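Local coordinates for protein interleukin-2 receptor subunit beta (Mus musculus, PDB 6DG5) that probably serves as the signalling beta subunit of the receptor for interleukin-2 and interleukin-15, of which this is the extracellular part, at residues F102-Q114 against I125-E137. Sequence-based numbering, arbitrary orientation.
Sequences FDNLRLVAPHSLQ and ISWKVSQVSHYIE. With FUC (alpha-L-fucopyranose), chain E.
The imidazole of His-111 lies against the opposite strand with Lys-128 O over the centre of one face, 3.6 Å above the ring plane, while hydroxyls meet its edge at both nitrogens: Ser-130 OG hydrogen-bonds NE2 at 2.6 Å, and Ser-112 OG bonds ND1. CG sits between the backbone N and the carbonyl carbon (chi1 58°), which folds the ring over the neighbouring strand toward Ser-130. Replacing His-111 by alanine is likely to leave the Ser-130 hydroxyl without its imidazole partner and to uncover one side of the Lys-128 carbonyl. Farther on, the Phe-102 and Tyr-135 rings meet obliquely, planes at 70°, with CZ of Phe-102 3.4 Å from CD2 of Tyr-135, and Ile-136 CG2 lies at the edge of the Phe-102 ring. Fucose C5 lies over one face of the Arg-106 guanidinium, and fucose O2 at its edge, in plane. Beneath the imidazole, His-111 and Lys-128 form an antiparallel hydrogen-bonded pair, as do Gln-114 and Ser-126; the register slips by one residue between them, a beta bulge at which Leu-113 CA makes a CA-H...O contact with Ser-126 O (3.2 Å). Beyond the strand, a water bridges Val-108 O and Ser-130 N. Leu-107 and Ile-136 meet tip to tip, CD2 to CD1 at 3.8 Å. The Tyr-135 hydroxyl is hydrogen-bonded to an acidic side chain of another protein chain, so this turn also belongs to an intermolecular interface. The paired strands, 111-118 and 123-128, are the opening hairpin of the fibronectin type-III domain, with strand 167-170 next to 123-128; Leu-113 and Trp-127 pack inward on Val-183 of strand 178-187 in the facing sheet, and Ile-125 on Leu-202 and Phe-204 of strand 202-205.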
# COMPACT_ATOMS: atom_id res chain seq x y z
N PHE B 102 10.13 -6.03 -10.42
CA PHE B 102 9.85 -5.42 -9.13
C PHE B 102 10.86 -5.79 -8.06
O PHE B 102 10.72 -5.36 -6.91
CB PHE B 102 8.44 -5.78 -8.67
CG PHE B 102 7.37 -4.93 -9.29
CD1 PHE B 102 6.92 -5.20 -10.57
CD2 PHE B 102 6.83 -3.86 -8.61
CE1 PHE B 102 5.94 -4.41 -11.15
CE2 PHE B 102 5.86 -3.07 -9.18
CZ PHE B 102 5.41 -3.35 -10.45
N ASP B 103 11.88 -6.58 -8.40
CA ASP B 103 13.04 -6.78 -7.54
C ASP B 103 14.20 -5.87 -7.93
O ASP B 103 15.22 -5.86 -7.23
CB ASP B 103 13.49 -8.24 -7.59
CG ASP B 103 12.43 -9.19 -7.06
OD1 ASP B 103 11.66 -8.79 -6.17
OD2 ASP B 103 12.36 -10.34 -7.55
N ASN B 104 14.06 -5.10 -9.01
CA ASN B 104 15.09 -4.17 -9.48
C ASN B 104 14.43 -2.82 -9.75
O ASN B 104 14.37 -2.35 -10.88
CB ASN B 104 15.79 -4.71 -10.73
CG ASN B 104 16.70 -5.89 -10.43
OD1 ASN B 104 16.24 -6.96 -10.02
ND2 ASN B 104 18.00 -5.71 -10.65
N LEU B 105 13.95 -2.18 -8.68
CA LEU B 105 13.21 -0.93 -8.79
C LEU B 105 14.13 0.25 -8.51
O LEU B 105 14.84 0.27 -7.50
CB LEU B 105 12.03 -0.92 -7.82
CG LEU B 105 10.80 -1.74 -8.21
CD1 LEU B 105 9.75 -1.66 -7.12
CD2 LEU B 105 10.24 -1.25 -9.54
N ARG B 106 14.09 1.24 -9.40
CA ARG B 106 14.81 2.50 -9.21
C ARG B 106 13.91 3.61 -9.74
O ARG B 106 13.90 3.88 -10.95
CB ARG B 106 16.17 2.50 -9.90
CG ARG B 106 17.20 3.38 -9.22
CD ARG B 106 17.75 4.45 -10.15
NE ARG B 106 19.07 4.10 -10.68
CZ ARG B 106 19.31 3.78 -11.94
NH1 ARG B 106 20.54 3.49 -12.33
NH2 ARG B 106 18.32 3.77 -12.82
N LEU B 107 13.16 4.24 -8.84
CA LEU B 107 12.12 5.19 -9.23
C LEU B 107 12.73 6.46 -9.83
O LEU B 107 13.94 6.70 -9.76
CB LEU B 107 11.25 5.54 -8.03
CG LEU B 107 10.27 4.46 -7.57
CD1 LEU B 107 9.95 4.60 -6.09
CD2 LEU B 107 9.01 4.53 -8.41
N VAL B 108 11.87 7.26 -10.44
CA VAL B 108 12.27 8.54 -11.02
C VAL B 108 12.49 9.55 -9.90
O VAL B 108 11.73 9.60 -8.93
CB VAL B 108 11.22 9.03 -12.03
CG1 VAL B 108 11.45 10.48 -12.40
CG2 VAL B 108 11.23 8.15 -13.27
N ALA B 109 13.55 10.35 -10.04
CA ALA B 109 13.93 11.29 -9.00
C ALA B 109 12.79 12.27 -8.71
O ALA B 109 12.00 12.59 -9.60
CB ALA B 109 15.18 12.06 -9.42
N PRO B 110 12.67 12.74 -7.47
CA PRO B 110 11.63 13.73 -7.15
C PRO B 110 11.87 15.03 -7.90
O PRO B 110 13.00 15.41 -8.19
CB PRO B 110 11.76 13.92 -5.64
CG PRO B 110 12.47 12.69 -5.16
CD PRO B 110 13.40 12.31 -6.27
N HIS B 111 10.77 15.71 -8.23
CA HIS B 111 10.83 16.96 -8.98
C HIS B 111 9.94 17.99 -8.30
O HIS B 111 9.35 17.74 -7.24
CB HIS B 111 10.40 16.73 -10.44
CG HIS B 111 9.03 16.16 -10.58
ND1 HIS B 111 7.89 16.94 -10.61
CD2 HIS B 111 8.60 14.88 -10.70
CE1 HIS B 111 6.83 16.17 -10.75
NE2 HIS B 111 7.23 14.91 -10.81
N SER B 112 9.86 19.17 -8.92
CA SER B 112 9.01 20.26 -8.44
C SER B 112 9.34 20.65 -7.00
O SER B 112 8.44 20.93 -6.20
CB SER B 112 7.53 19.91 -8.58
OG SER B 112 7.13 19.85 -9.94
N LEU B 113 10.62 20.68 -6.67
CA LEU B 113 11.04 21.15 -5.36
C LEU B 113 10.82 22.65 -5.26
O LEU B 113 11.18 23.41 -6.16
CB LEU B 113 12.51 20.81 -5.10
CG LEU B 113 12.80 19.60 -4.23
CD1 LEU B 113 12.76 18.32 -5.05
CD2 LEU B 113 14.14 19.75 -3.52
N GLN B 114 10.22 23.09 -4.15
CA GLN B 114 9.99 24.51 -3.94
C GLN B 114 9.78 24.77 -2.45
O GLN B 114 9.48 23.85 -1.68
CB GLN B 114 8.80 25.02 -4.74
CG GLN B 114 7.45 24.52 -4.26
CD GLN B 114 6.30 25.27 -4.89
OE1 GLN B 114 6.47 26.39 -5.37
NE2 GLN B 114 5.12 24.66 -4.90
N ILE B 125 9.66 22.78 2.64
CA ILE B 125 10.03 22.49 1.26
C ILE B 125 9.18 21.32 0.76
O ILE B 125 9.09 20.29 1.44
CB ILE B 125 11.53 22.16 1.14
CG1 ILE B 125 12.36 23.40 1.47
CG2 ILE B 125 11.86 21.64 -0.25
CD1 ILE B 125 13.70 23.08 2.10
N SER B 126 8.59 21.47 -0.42
CA SER B 126 7.72 20.47 -1.01
C SER B 126 8.39 19.84 -2.23
O SER B 126 9.37 20.35 -2.77
CB SER B 126 6.37 21.07 -1.41
OG SER B 126 5.70 21.60 -0.28
N TRP B 127 7.82 18.71 -2.68
CA TRP B 127 8.30 18.04 -3.88
C TRP B 127 7.24 17.07 -4.38
O TRP B 127 6.56 16.42 -3.58
CB TRP B 127 9.62 17.30 -3.63
CG TRP B 127 9.58 16.30 -2.52
CD1 TRP B 127 9.15 15.01 -2.59
CD2 TRP B 127 10.00 16.51 -1.16
NE1 TRP B 127 9.27 14.40 -1.36
CE2 TRP B 127 9.79 15.30 -0.47
CE3 TRP B 127 10.53 17.60 -0.47
CZ2 TRP B 127 10.09 15.15 0.88
CZ3 TRP B 127 10.83 17.45 0.87
CH2 TRP B 127 10.61 16.24 1.53
N LYS B 128 7.10 16.99 -5.69
CA LYS B 128 6.17 16.09 -6.35
C LYS B 128 6.91 14.88 -6.92
O LYS B 128 8.12 14.92 -7.14
CB LYS B 128 5.41 16.81 -7.47
CG LYS B 128 4.53 17.97 -7.00
CD LYS B 128 3.86 18.65 -8.19
CE LYS B 128 2.74 19.59 -7.75
NZ LYS B 128 3.23 20.73 -6.94
N VAL B 129 6.16 13.80 -7.15
CA VAL B 129 6.72 12.56 -7.65
C VAL B 129 5.97 12.13 -8.90
O VAL B 129 4.80 12.48 -9.10
CB VAL B 129 6.69 11.43 -6.60
CG1 VAL B 129 7.65 11.76 -5.46
CG2 VAL B 129 5.28 11.24 -6.08
N SER B 130 6.65 11.36 -9.75
CA SER B 130 6.08 10.88 -11.00
C SER B 130 6.49 9.43 -11.23
O SER B 130 7.48 8.95 -10.67
CB SER B 130 6.52 11.74 -12.20
OG SER B 130 5.95 13.03 -12.15
N GLN B 131 5.71 8.75 -12.07
CA GLN B 131 6.00 7.38 -12.50
C GLN B 131 6.12 6.42 -11.32
O GLN B 131 6.96 5.51 -11.31
CB GLN B 131 7.27 7.34 -13.36
CG GLN B 131 7.03 7.65 -14.82
CD GLN B 131 8.10 8.53 -15.41
OE1 GLN B 131 9.04 8.05 -16.05
NE2 GLN B 131 7.97 9.83 -15.21
N VAL B 132 5.27 6.61 -10.32
CA VAL B 132 5.21 5.72 -9.16
C VAL B 132 4.00 4.82 -9.32
O VAL B 132 2.86 5.30 -9.45
CB VAL B 132 5.14 6.51 -7.85
CG1 VAL B 132 5.12 5.56 -6.67
CG2 VAL B 132 6.31 7.47 -7.74
N SER B 133 4.23 3.51 -9.31
CA SER B 133 3.16 2.56 -9.55
C SER B 133 2.21 2.50 -8.36
O SER B 133 2.61 2.70 -7.21
CB SER B 133 3.73 1.17 -9.81
OG SER B 133 2.70 0.21 -9.98
N HIS B 134 0.94 2.24 -8.65
CA HIS B 134 -0.03 1.96 -7.59
C HIS B 134 0.36 0.71 -6.81
O HIS B 134 -0.02 0.57 -5.65
CB HIS B 134 -1.42 1.80 -8.19
CG HIS B 134 -1.54 0.67 -9.16
ND1 HIS B 134 -0.87 0.65 -10.36
CD2 HIS B 134 -2.23 -0.49 -9.10
CE1 HIS B 134 -1.15 -0.47 -11.01
NE2 HIS B 134 -1.98 -1.18 -10.26
N TYR B 135 1.12 -0.19 -7.44
CA TYR B 135 1.58 -1.39 -6.76
C TYR B 135 2.45 -1.05 -5.56
O TYR B 135 2.40 -1.74 -4.53
CB TYR B 135 2.37 -2.27 -7.74
CG TYR B 135 1.56 -2.96 -8.80
CD1 TYR B 135 0.29 -3.46 -8.53
CD2 TYR B 135 2.06 -3.12 -10.09
CE1 TYR B 135 -0.46 -4.09 -9.51
CE2 TYR B 135 1.32 -3.75 -11.07
CZ TYR B 135 0.07 -4.24 -10.77
OH TYR B 135 -0.66 -4.87 -11.76
N ILE B 136 3.25 0.01 -5.66
CA ILE B 136 4.22 0.36 -4.63
C ILE B 136 3.97 1.73 -4.03
O ILE B 136 4.72 2.15 -3.15
CB ILE B 136 5.66 0.29 -5.18
CG1 ILE B 136 5.84 1.28 -6.34
CG2 ILE B 136 5.99 -1.12 -5.62
CD1 ILE B 136 7.27 1.61 -6.64
N GLU B 137 2.94 2.45 -4.49
CA GLU B 137 2.73 3.82 -4.02
C GLU B 137 2.56 3.94 -2.51
O GLU B 137 3.10 4.89 -1.93
CB GLU B 137 1.52 4.44 -4.74
CG GLU B 137 1.43 5.94 -4.55
CD GLU B 137 0.05 6.49 -4.87
OE1 GLU B 137 -0.54 6.09 -5.89
OE2 GLU B 137 -0.45 7.31 -4.08
C1 FUC E . 16.50 6.23 -15.36
C2 FUC E . 15.53 5.65 -14.30
C3 FUC E . 15.85 6.16 -12.89
C4 FUC E . 16.71 7.44 -12.90
C5 FUC E . 18.01 7.20 -13.70
C6 FUC E . 18.65 8.47 -14.23
O2 FUC E . 15.49 4.23 -14.32
O3 FUC E . 14.64 6.44 -12.19
O4 FUC E . 15.99 8.55 -13.43
O5 FUC E . 17.82 6.32 -14.84
O HOH W 1 9.04 10.34 -8.72